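PDB 4HDT: 3-hydroxyisobutyryl-CoA hydrolase from Mycobacterium thermoresistibile, which probably hydrolyses 3-hydroxy-2-methylpropanoyl-CoA to 3-hydroxy-2-methylpropanoate and free CoA, as a zinc-binding member of the crotonase-like family. Local coordinates for residues 168-173 and 270-275; 224-229 and 251-256; 265-270 and 302-307. All coordinates share one frame; numbering follows the deposited sequence.

Interaction 1 (168-173 and 270-275)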
loop_
_atom_site.group_PDB
_atom_site.type_symbol
_atom_site.label_atom_id
_atom_site.label_comp_id
_atom_site.label_asym_id
_atom_site.label_seq_id
_atom_site.Cartn_x
_atom_site.Cartn_y
_atom_site.Cartn_z
ATOM N N ALA A 168 0.682 7.142 9.609
ATOM C CA ALA A 168 1.279 6.086 8.810
ATOM C C ALA A 168 1.907 6.643 7.518
ATOM O O ALA A 168 3.006 6.234 7.144
ATOM C CB ALA A 168 0.252 5.017 8.518
ATOM N N ALA A 169 1.217 7.593 6.885
ATOM C CA ALA A 169 1.650 8.110 5.558
ATOM C C ALA A 169 2.880 9.014 5.659
ATOM O O ALA A 169 3.761 8.985 4.784
ATOM C CB ALA A 169 0.513 8.873 4.929
ATOM N N LEU A 170 2.973 9.829 6.720
ATOM C CA LEU A 170 4.066 10.796 6.840
ATOM C C LEU A 170 5.292 10.180 7.457
ATOM O O LEU A 170 6.426 10.463 7.034
ATOM C CB LEU A 170 3.588 12.030 7.612
ATOM C CG LEU A 170 2.482 12.813 6.929
ATOM C CD1 LEU A 170 2.118 14.031 7.781
ATOM C CD2 LEU A 170 2.785 13.257 5.503
ATOM N N THR A 171 5.101 9.314 8.461
ATOM C CA THR A 171 6.242 8.587 9.019
ATOM C C THR A 171 6.749 7.551 8.030
ATOM O O THR A 171 7.941 7.309 7.961
ATOM C CB THR A 171 5.960 7.857 10.353
ATOM O OG1 THR A 171 4.975 6.822 10.179
ATOM C CG2 THR A 171 5.522 8.888 11.468
ATOM N N GLY A 172 5.824 6.930 7.312
ATOM C CA GLY A 172 6.140 5.740 6.508
ATOM C C GLY A 172 6.562 4.519 7.308
ATOM O O GLY A 172 7.172 3.571 6.738
ATOM N N ALA A 173 6.272 4.540 8.607
ATOM C CA ALA A 173 6.689 3.481 9.529
ATOM C C ALA A 173 5.784 2.256 9.442
ATOM O O ALA A 173 4.575 2.360 9.199
ATOM C CB ALA A 173 6.683 4.007 10.953
ATOM N N SER A 270 4.859 16.722 1.646
ATOM C CA SER A 270 3.875 17.785 1.392
ATOM C C SER A 270 2.784 17.291 0.451
ATOM O O SER A 270 1.603 17.577 0.635
ATOM C CB SER A 270 4.562 19.022 0.832
ATOM O OG SER A 270 5.605 19.472 1.695
ATOM N N VAL A 271 3.190 16.560 -0.564
ATOM C CA VAL A 271 2.223 16.053 -1.531
ATOM C C VAL A 271 1.383 14.946 -0.879
ATOM O O VAL A 271 0.180 14.815 -1.150
ATOM C CB VAL A 271 2.902 15.597 -2.819
ATOM C CG1 VAL A 271 1.896 14.974 -3.768
ATOM C CG2 VAL A 271 3.634 16.752 -3.514
ATOM N N THR A 272 2.006 14.141 -0.019
ATOM C CA THR A 272 1.315 13.098 0.720
ATOM C C THR A 272 0.218 13.665 1.629
ATOM O O THR A 272 -0.915 13.174 1.636
ATOM C CB THR A 272 2.300 12.205 1.481
ATOM O OG1 THR A 272 3.102 11.514 0.515
ATOM C CG2 THR A 272 1.561 11.170 2.318
ATOM N N LEU A 273 0.555 14.708 2.378
ATOM C CA LEU A 273 -0.447 15.358 3.209
ATOM C C LEU A 273 -1.629 15.855 2.370
ATOM O O LEU A 273 -2.800 15.602 2.706
ATOM C CB LEU A 273 0.170 16.493 4.023
ATOM C CG LEU A 273 -0.773 17.279 4.955
ATOM C CD1 LEU A 273 -1.441 16.315 5.928
ATOM C CD2 LEU A 273 0.021 18.356 5.696
ATOM N N GLU A 274 -1.329 16.495 1.258
ATOM C CA GLU A 274 -2.391 17.021 0.387
ATOM C C GLU A 274 -3.192 15.881 -0.254
ATOM O O GLU A 274 -4.422 15.987 -0.383
ATOM C CB GLU A 274 -1.813 17.941 -0.672
ATOM C CG GLU A 274 -2.834 18.611 -1.561
ATOM C CD GLU A 274 -3.659 19.688 -0.879
ATOM O OE1 GLU A 274 -3.295 20.221 0.209
ATOM O OE2 GLU A 274 -4.728 19.989 -1.447
ATOM N N SER A 275 -2.507 14.796 -0.627
ATOM C CA SER A 275 -3.185 13.664 -1.265
ATOM C C SER A 275 -4.194 13.025 -0.329
ATOM O O SER A 275 -5.317 12.702 -0.711
ATOM C CB SER A 275 -2.162 12.620 -1.721
ATOM O OG SER A 275 -1.394 13.149 -2.783
#
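A169 and T272 mark the closest approach of the two backbones, with A169 CA 7.0 Å from T272 CA. Segment 168-173 is the last turn of helix 164-171 and the residues that follow it. Segment 270-275 lies inside helix 266-279 and is helical throughout. G172 leaves the helical conformation with a positive phi of 65°, and A168 O takes the hydrogen bond of G172 N. The small side chains of A169 and T272 permit the near approach. The methyl A169 CB meets the methyl T272 CG2 at 3.6 Å. T272 CG2 stands anti to the backbone N, which turns this branch to helix 164-171. The same torsion (chi1 -65°) leaves OG1 beside the backbone N, anti to the carbonyl carbon, where it hydrogen-bonds to A268 O. The polar end of T272 is thus satisfied within its helix, and the apolar branch faces the contact. L170 lies alongside T272, the two side chains sliding past each other in opposite directions. L170 CD2 reaches T272 CG2 at 4.0 Å. CD2 also rests near the backbone of the next residue, 4.1 Å from L273 N, and lies 4.4 Å from L273 CB. No hydrogen bond joins the segments, and all four touching residues are buried. T171 turns elsewhere: it packs on helix 252-261, and its OG1 accepts from A173 N in an ST turn. L170 and L273 also touch helix 239-249, through I242 and V239. T272 packs on V143 and P149 of nearby loops. The contact joins helices 164-171 and 266-279 within the helical part of this crotonase-like chain.

Interaction 2 (224-229 and 251-256)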
loop_
_atom_site.group_PDB
_atom_site.type_symbol
_atom_site.label_atom_id
_atom_site.label_comp_id
_atom_site.label_asym_id
_atom_site.label_seq_id
_atom_site.Cartn_x
_atom_site.Cartn_y
_atom_site.Cartn_z
ATOM N N ALA A 224 -3.528 2.075 18.072
ATOM C CA ALA A 224 -4.746 2.521 18.726
ATOM C C ALA A 224 -4.454 3.218 20.055
ATOM O O ALA A 224 -5.084 4.207 20.373
ATOM C CB ALA A 224 -5.731 1.382 18.933
ATOM N N GLU A 225 -3.513 2.689 20.810
ATOM C CA GLU A 225 -3.136 3.340 22.070
ATOM C C GLU A 225 -2.461 4.702 21.883
ATOM O O GLU A 225 -2.442 5.492 22.839
ATOM C CB GLU A 225 -2.219 2.418 22.862
ATOM C CG GLU A 225 -2.920 1.134 23.266
ATOM C CD GLU A 225 -2.138 0.319 24.283
ATOM O OE1 GLU A 225 -1.086 0.795 24.752
ATOM O OE2 GLU A 225 -2.587 -0.804 24.615
ATOM N N GLN A 226 -1.864 4.957 20.718
ATOM C CA GLN A 226 -1.211 6.242 20.422
ATOM C C GLN A 226 -2.175 7.270 19.855
ATOM O O GLN A 226 -1.739 8.359 19.511
ATOM C CB GLN A 226 -0.074 6.087 19.413
ATOM C CG GLN A 226 0.936 5.007 19.717
ATOM C CD GLN A 226 1.305 4.928 21.161
ATOM O OE1 GLN A 226 1.755 5.918 21.760
ATOM N NE2 GLN A 226 1.145 3.742 21.754
ATOM N N ARG A 227 -3.451 6.917 19.677
ATOM C CA ARG A 227 -4.357 7.822 18.960
ATOM C C ARG A 227 -4.500 9.228 19.565
ATOM O O ARG A 227 -4.722 10.198 18.848
ATOM C CB ARG A 227 -5.760 7.230 18.803
ATOM C CG ARG A 227 -6.591 8.100 17.857
ATOM C CD ARG A 227 -7.835 7.423 17.421
ATOM N NE ARG A 227 -8.829 8.371 16.937
ATOM C CZ ARG A 227 -10.059 8.013 16.622
ATOM N NH1 ARG A 227 -10.420 6.737 16.760
ATOM N NH2 ARG A 227 -10.919 8.923 16.207
ATOM N N SER A 228 -4.399 9.327 20.885
ATOM C CA SER A 228 -4.589 10.597 21.548
ATOM C C SER A 228 -3.611 11.642 21.009
ATOM O O SER A 228 -4.025 12.729 20.592
ATOM C CB SER A 228 -4.388 10.444 23.062
ATOM O OG SER A 228 -3.142 9.795 23.355
ATOM N N TRP A 229 -2.316 11.313 21.002
ATOM C CA TRP A 229 -1.290 12.294 20.583
ATOM C C TRP A 229 -1.186 12.402 19.058
ATOM O O TRP A 229 -0.837 13.457 18.520
ATOM C CB TRP A 229 0.099 12.048 21.215
ATOM C CG TRP A 229 0.792 10.747 20.888
ATOM C CD1 TRP A 229 0.837 9.643 21.671
ATOM C CD2 TRP A 229 1.539 10.427 19.708
ATOM N NE1 TRP A 229 1.535 8.657 21.079
ATOM C CE2 TRP A 229 2.004 9.106 19.870
ATOM C CE3 TRP A 229 1.905 11.126 18.555
ATOM C CZ2 TRP A 229 2.780 8.472 18.912
ATOM C CZ3 TRP A 229 2.663 10.496 17.618
ATOM C CH2 TRP A 229 3.099 9.183 17.795
ATOM N N ALA A 251 7.111 14.097 24.326
ATOM C CA ALA A 251 7.025 12.718 24.827
ATOM C C ALA A 251 7.701 11.817 23.813
ATOM O O ALA A 251 7.823 12.182 22.628
ATOM C CB ALA A 251 5.602 12.283 25.024
ATOM N N PRO A 252 8.187 10.659 24.274
ATOM C CA PRO A 252 9.055 9.877 23.394
ATOM C C PRO A 252 8.418 9.406 22.073
ATOM O O PRO A 252 9.075 9.527 21.023
ATOM C CB PRO A 252 9.463 8.690 24.284
ATOM C CG PRO A 252 9.392 9.225 25.649
ATOM C CD PRO A 252 8.221 10.155 25.664
ATOM N N ALA A 253 7.194 8.878 22.084
ATOM C CA ALA A 253 6.638 8.335 20.843
ATOM C C ALA A 253 6.414 9.423 19.786
ATOM O O ALA A 253 6.689 9.221 18.585
ATOM C CB ALA A 253 5.349 7.554 21.087
ATOM N N ALA A 254 5.873 10.564 20.210
ATOM C CA ALA A 254 5.736 11.733 19.339
ATOM C C ALA A 254 7.095 12.224 18.811
ATOM O O ALA A 254 7.206 12.567 17.649
ATOM C CB ALA A 254 4.970 12.845 20.068
ATOM N N GLY A 255 8.115 12.278 19.677
ATOM C CA GLY A 255 9.453 12.727 19.259
ATOM C C GLY A 255 10.036 11.817 18.219
ATOM O O GLY A 255 10.679 12.290 17.277
ATOM N N GLU A 256 9.842 10.518 18.410
ATOM C CA GLU A 256 10.264 9.501 17.473
ATOM C C GLU A 256 9.589 9.676 16.125
ATOM O O GLU A 256 10.228 9.532 15.064
ATOM C CB GLU A 256 9.923 8.111 17.972
#
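W229 meets A253 and A254 with the six-membered part of its indole. A254 lies over one face of this ring. Its CB is 4.2 Å from the ring centroid and 26° off the normal, a CH-pi contact. A254 CA also approaches the outer rim, 3.7 Å from W229 CZ3. A253 comes in obliquely, and its methyl CB reaches W229 CZ2 at 3.5 Å. The peptide between the two alanines lies on the same face as A254, offset toward the rim. The contacts here are made by two alanines, and W229 CA is 7.2 Å from A254 CA. Q226 adds a light touch, its OE1 lying 4.0 Å from A253 CB. Q226 also holds the indole twice: OE1 at the N-H edge and the backbone O over the rim of the face opposite the alanines. W229 NE1 donates to Q226 OE1 at 2.8 Å, nearly straight at 165°, with the acceptor in the ring plane. The Q226 chain bends at chi2 (-41°), which brings its amide back to the indole edge. The nitrogen of the same amide, NE2, hydrogen-bonds to P222 O, which fixes the amide's orientation. From helix 239-249, L246 packs on both W229 and A254, and H249 on A254. A251 is the N-cap residue of helix 252-261. This is helix-to-helix packing in which a tryptophan sets one face over A254 and the A253-A254 peptide at the start of a helix, with the A253 methyl oblique to it. It joins helices 227-233 and 252-261, away from the zinc sites.

Interaction 3 (265-270 and 302-307)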
loop_
_atom_site.group_PDB
_atom_site.type_symbol
_atom_site.label_atom_id
_atom_site.label_comp_id
_atom_site.label_asym_id
_atom_site.label_seq_id
_atom_site.Cartn_x
_atom_site.Cartn_y
_atom_site.Cartn_z
ATOM N N SER A 265 11.450 12.916 2.347
ATOM C CA SER A 265 11.492 13.946 1.323
ATOM C C SER A 265 10.516 15.070 1.624
ATOM O O SER A 265 9.307 14.781 1.742
ATOM C CB SER A 265 11.150 13.305 -0.041
ATOM O OG SER A 265 10.719 14.250 -0.986
ATOM N N PRO A 266 10.986 16.344 1.719
ATOM C CA PRO A 266 10.020 17.451 1.954
ATOM C C PRO A 266 8.886 17.562 0.940
ATOM O O PRO A 266 7.727 17.652 1.328
ATOM C CB PRO A 266 10.906 18.697 1.969
ATOM C CG PRO A 266 12.192 18.176 2.563
ATOM C CD PRO A 266 12.372 16.806 1.925
ATOM N N ILE A 267 9.197 17.461 -0.358
ATOM C CA ILE A 267 8.144 17.572 -1.358
ATOM C C ILE A 267 7.210 16.358 -1.283
ATOM O O ILE A 267 5.995 16.523 -1.297
ATOM C CB ILE A 267 8.683 17.813 -2.785
ATOM C CG1 ILE A 267 7.546 18.146 -3.757
ATOM C CG2 ILE A 267 9.478 16.609 -3.276
ATOM C CD1 ILE A 267 6.742 19.375 -3.402
ATOM N N ALA A 268 7.758 15.168 -1.093
ATOM C CA ALA A 268 6.897 13.970 -0.998
ATOM C C ALA A 268 5.957 14.031 0.236
ATOM O O ALA A 268 4.794 13.690 0.137
ATOM C CB ALA A 268 7.720 12.705 -0.993
ATOM N N LEU A 269 6.489 14.478 1.357
ATOM C CA LEU A 269 5.702 14.665 2.584
ATOM C C LEU A 269 4.549 15.610 2.306
ATOM O O LEU A 269 3.415 15.317 2.681
ATOM C CB LEU A 269 6.537 15.262 3.729
ATOM C CG LEU A 269 7.482 14.273 4.404
ATOM C CD1 LEU A 269 8.553 15.049 5.192
ATOM C CD2 LEU A 269 6.745 13.216 5.231
ATOM N N SER A 270 4.859 16.722 1.646
ATOM C CA SER A 270 3.875 17.785 1.392
ATOM C C SER A 270 2.784 17.291 0.451
ATOM O O SER A 270 1.603 17.577 0.635
ATOM C CB SER A 270 4.562 19.022 0.832
ATOM O OG SER A 270 5.605 19.472 1.695
ATOM N N SER A 302 10.487 14.328 -10.997
ATOM C CA SER A 302 11.125 14.918 -9.810
ATOM C C SER A 302 12.567 14.472 -9.553
ATOM O O SER A 302 12.937 13.337 -9.810
ATOM C CB SER A 302 10.270 14.618 -8.575
ATOM O OG SER A 302 10.353 13.247 -8.136
ATOM N N HIS A 303 13.336 15.371 -8.946
ATOM C CA HIS A 303 14.636 15.049 -8.396
ATOM C C HIS A 303 14.513 13.981 -7.308
ATOM O O HIS A 303 15.295 13.056 -7.254
ATOM C CB HIS A 303 15.258 16.318 -7.806
ATOM C CG HIS A 303 16.485 16.072 -6.975
ATOM N ND1 HIS A 303 16.429 15.674 -5.658
ATOM C CD2 HIS A 303 17.799 16.194 -7.280
ATOM C CE1 HIS A 303 17.661 15.567 -5.186
ATOM N NE2 HIS A 303 18.508 15.868 -6.152
ATOM N N ASP A 304 13.542 14.130 -6.408
ATOM C CA ASP A 304 13.561 13.290 -5.228
ATOM C C ASP A 304 13.221 11.825 -5.473
ATOM O O ASP A 304 13.671 10.965 -4.752
ATOM C CB ASP A 304 12.667 13.857 -4.123
ATOM C CG ASP A 304 13.333 14.989 -3.349
ATOM O OD1 ASP A 304 14.440 15.441 -3.753
ATOM O OD2 ASP A 304 12.761 15.422 -2.325
ATOM N N LEU A 305 12.390 11.517 -6.465
ATOM C CA LEU A 305 12.108 10.115 -6.743
ATOM C C LEU A 305 13.392 9.365 -7.114
ATOM O O LEU A 305 13.688 8.304 -6.566
ATOM C CB LEU A 305 11.057 9.958 -7.839
ATOM C CG LEU A 305 10.682 8.505 -8.117
ATOM C CD1 LEU A 305 10.073 7.808 -6.918
ATOM C CD2 LEU A 305 9.793 8.417 -9.342
ATOM N N VAL A 306 14.194 9.937 -8.000
ATOM C CA VAL A 306 15.442 9.297 -8.431
ATOM C C VAL A 306 16.453 9.223 -7.280
ATOM O O VAL A 306 17.060 8.175 -7.021
ATOM C CB VAL A 306 15.992 10.038 -9.675
ATOM C CG1 VAL A 306 17.404 9.587 -10.018
ATOM C CG2 VAL A 306 15.034 9.836 -10.840
ATOM N N GLU A 307 16.618 10.338 -6.579
ATOM C CA GLU A 307 17.535 10.433 -5.461
ATOM C C GLU A 307 17.115 9.460 -4.363
ATOM O O GLU A 307 17.961 8.778 -3.760
ATOM C CB GLU A 307 17.585 11.878 -4.966
ATOM C CG GLU A 307 18.417 12.099 -3.707
ATOM C CD GLU A 307 19.887 11.796 -3.829
ATOM O OE1 GLU A 307 20.392 11.446 -4.904
ATOM O OE2 GLU A 307 20.594 11.931 -2.824
HETATM O O HOH W 1 11.850 17.839 -1.374
#
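S265 OG donates to D304 OD2 at 2.7 Å, the one direct hydrogen bond between the two segments. The bond uses the anti lone pair of OD2, on the side away from OD1. This is the tight part of the contact. S265 is the N-cap residue of helix 266-279, and the same OG accepts from A268 N at 3.1 Å. Its chi1 of 159° places OG roughly anti to the backbone N, where it serves both the helix end and the carboxylate. The I267 methyl CG2 packs against the carboxylate, 3.6 Å from D304 OD2. Beside it a water bridges the segments. That water accepts from I267 N at 2.9 Å and donates to D304 OD2 at 2.8 Å. P266 CD is only at the margin, 4.5 Å from D304 OD2. The solvent side is that of OD1, where the exposed H303 donates. H303 ND1 lies 2.8 Å from D304 OD1, which sits close to the imidazole plane. R323 N also bonds to OD1, and W322 packs on D304. Both oxygens of this buried carboxylate therefore have two polar partners each. The carboxylate faces the start of helix 266-279, where it meets the cap hydroxyl directly and the I267 N-H through water. The N-terminal end of that helix would be expected to favour its negative charge.

Overall arrangement
Helix 266-279 serves two of the three contacts. Interaction 3 uses its first turn and interaction 1 the following turns; they share S270, and L170 O lies 3.3 Å from L269 CD2. Interaction 2 stands apart, between helix 227-233 with the residue before it and helix 252-261, which precedes helix 266-279 in the chain. Its centre is about 17 Å from that of interaction 1 and about 26 Å from that of interaction 3. Interaction 1 is buried and apolar across the helices. Interaction 3 is also buried but polar, built on a carboxylate and a water. Interaction 2 is partly buried, farther from the centre of the chain, and relies on an aromatic ring.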